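O-phospho-L-seryl-tRNA:Cys-tRNA synthase (Methanocaldococcus jannaschii DSM 2661, PDB 5X6B) probably catalyses the PLP-dependent conversion of O-phosphoserine attached to tRNA(Cys) into cysteine, yielding Cys-tRNA(Cys). Local coordinates at residues 234-238 with 313-317. Numbering follows the deposited sequence.
Sequences VGRMP and RVKKW
The carbonyl oxygen of Gly235 is gripped by the guanidinium edge of Arg313. Arg313 NE gives the main bond, 2.9 Å from Gly235 O, with an N-H...O angle of 158° and the acceptor close to the guanidinium plane; NH2 of Arg313 adds a weak bond to the same oxygen. The extended Arg313 chain lets the group reach the loop, and its NH2 also bonds Gly64 O, so this arginine bridges the loop to the backbone at Gly64. Glycine suits position 235 because the backbone there has a positive phi, 103°, which a residue without a CB adopts readily.

Next in the chain, Val314 turns its branched side chain toward the loop backbone, CG1 of Val314 lying 3.4 Å from Gly235 C. Its CA also makes a CA-H...O contact with Arg236 O, at 3.3 Å. A type I turn from Val314 to Trp317 links helix 307-314 to helix 317-331 and brings valine and tryptophan together against the loop between strands 226-229 and 248-252 of the seven-stranded mixed sheet, the core of the large domain in fold-type I PLP enzymes.

Trp317 supplies a broad flat surface. Over one face sits Met237 CB, 3.6 Å from the centroid of the five-membered ring in a CH-pi contact. The bend at chi3 (75°) carries the methionine methyl back to the six-membered ring, Met237 CE being 3.6 Å from Trp317 CZ2, while SD stands obliquely in a Met-aromatic contact. Arg236 CB packs on Trp317 CZ3, but its extended chain runs elsewhere: the guanidinium forms a salt bridge with Asp347 and bonds the backbone oxygen of the lysine-PLP residue at position 255, linking this packing to the cofactor site. At the exposed margin, Pro238 CD rests 3.5 Å from Val314 O.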
loop_
_atom_site.group_PDB
_atom_site.type_symbol
_atom_site.label_atom_id
_atom_site.label_comp_id
_atom_site.label_asym_id
_atom_site.label_seq_id
_atom_site.Cartn_x
_atom_site.Cartn_y
_atom_site.Cartn_z
ATOM N N VAL B 234 5.493 11.803 14.023
ATOM C CA VAL B 234 4.796 10.556 14.324
ATOM C C VAL B 234 5.373 9.426 13.486
ATOM O O VAL B 234 5.370 9.485 12.255
ATOM C CB VAL B 234 3.277 10.666 14.087
ATOM C CG1 VAL B 234 2.654 9.293 13.988
ATOM C CG2 VAL B 234 2.630 11.438 15.220
ATOM N N GLY B 235 5.889 8.408 14.167
ATOM C CA GLY B 235 6.533 7.295 13.498
ATOM C C GLY B 235 8.049 7.354 13.561
ATOM O O GLY B 235 8.717 6.397 13.178
ATOM N N ARG B 236 8.592 8.479 14.029
ATOM C CA ARG B 236 10.030 8.603 14.275
ATOM C C ARG B 236 10.310 8.700 15.767
ATOM O O ARG B 236 11.095 7.926 16.320
ATOM C CB ARG B 236 10.615 9.827 13.570
ATOM C CG ARG B 236 10.434 9.813 12.081
ATOM C CD ARG B 236 11.292 10.838 11.353
ATOM N NE ARG B 236 10.969 10.795 9.928
ATOM C CZ ARG B 236 11.775 11.201 8.955
ATOM N NH1 ARG B 236 11.387 11.116 7.691
ATOM N NH2 ARG B 236 12.970 11.677 9.244
ATOM N N MET B 237 9.669 9.673 16.405
ATOM C CA MET B 237 9.782 9.869 17.843
ATOM C C MET B 237 8.410 9.676 18.474
ATOM O O MET B 237 7.395 9.797 17.795
ATOM C CB MET B 237 10.335 11.261 18.158
ATOM C CG MET B 237 9.366 12.385 17.858
ATOM S SD MET B 237 10.100 14.014 18.092
ATOM C CE MET B 237 11.138 14.166 16.642
ATOM N N PRO B 238 8.372 9.351 19.773
ATOM C CA PRO B 238 7.078 9.220 20.456
ATOM C C PRO B 238 6.348 10.557 20.570
ATOM O O PRO B 238 6.987 11.599 20.704
ATOM C CB PRO B 238 7.461 8.678 21.837
ATOM C CG PRO B 238 8.903 9.011 22.003
ATOM C CD PRO B 238 9.496 8.957 20.636
ATOM N N ARG B 313 10.552 1.277 16.494
ATOM C CA ARG B 313 11.632 2.151 16.057
ATOM C C ARG B 313 11.544 3.532 16.700
ATOM O O ARG B 313 12.537 4.260 16.722
ATOM C CB ARG B 313 11.653 2.275 14.529
ATOM C CG ARG B 313 10.659 3.250 13.931
ATOM C CD ARG B 313 10.741 3.199 12.412
ATOM N NE ARG B 313 9.906 4.210 11.768
ATOM C CZ ARG B 313 9.848 4.402 10.456
ATOM N NH1 ARG B 313 10.561 3.637 9.640
ATOM N NH2 ARG B 313 9.069 5.351 9.954
ATOM N N VAL B 314 10.377 3.896 17.229
ATOM C CA VAL B 314 10.273 5.164 17.946
ATOM C C VAL B 314 10.879 5.012 19.339
ATOM O O VAL B 314 11.306 5.994 19.945
ATOM C CB VAL B 314 8.812 5.681 18.067
ATOM C CG1 VAL B 314 8.215 5.927 16.693
ATOM C CG2 VAL B 314 7.952 4.729 18.877
ATOM N N LYS B 315 10.930 3.777 19.833
ATOM C CA LYS B 315 11.603 3.483 21.095
ATOM C C LYS B 315 13.118 3.583 20.932
ATOM O O LYS B 315 13.855 3.603 21.915
ATOM C CB LYS B 315 11.224 2.092 21.608
ATOM C CG LYS B 315 9.759 1.941 22.002
ATOM C CD LYS B 315 9.444 0.518 22.464
ATOM C CE LYS B 315 7.976 0.376 22.853
ATOM N NZ LYS B 315 7.605 -1.027 23.189
ATOM N N LYS B 316 13.573 3.645 19.685
ATOM C CA LYS B 316 14.999 3.687 19.382
ATOM C C LYS B 316 15.359 4.956 18.637
ATOM O O LYS B 316 16.344 5.003 17.900
ATOM C CB LYS B 316 15.410 2.464 18.564
ATOM C CG LYS B 316 15.201 1.154 19.292
ATOM C CD LYS B 316 15.617 -0.014 18.424
ATOM C CE LYS B 316 15.522 -1.327 19.177
ATOM N NZ LYS B 316 15.821 -2.481 18.283
ATOM N N TRP B 317 14.552 5.988 18.850
ATOM C CA TRP B 317 14.738 7.276 18.199
ATOM C C TRP B 317 16.097 7.896 18.527
ATOM O O TRP B 317 16.666 8.638 17.715
ATOM C CB TRP B 317 13.597 8.214 18.604
ATOM C CG TRP B 317 13.777 9.647 18.211
ATOM C CD1 TRP B 317 13.844 10.721 19.051
ATOM C CD2 TRP B 317 13.900 10.168 16.885
ATOM N NE1 TRP B 317 14.002 11.878 18.330
ATOM C CE2 TRP B 317 14.039 11.569 16.997
ATOM C CE3 TRP B 317 13.906 9.590 15.612
ATOM C CZ2 TRP B 317 14.187 12.397 15.888
ATOM C CZ3 TRP B 317 14.051 10.416 14.509
ATOM C CH2 TRP B 317 14.189 11.805 14.655
#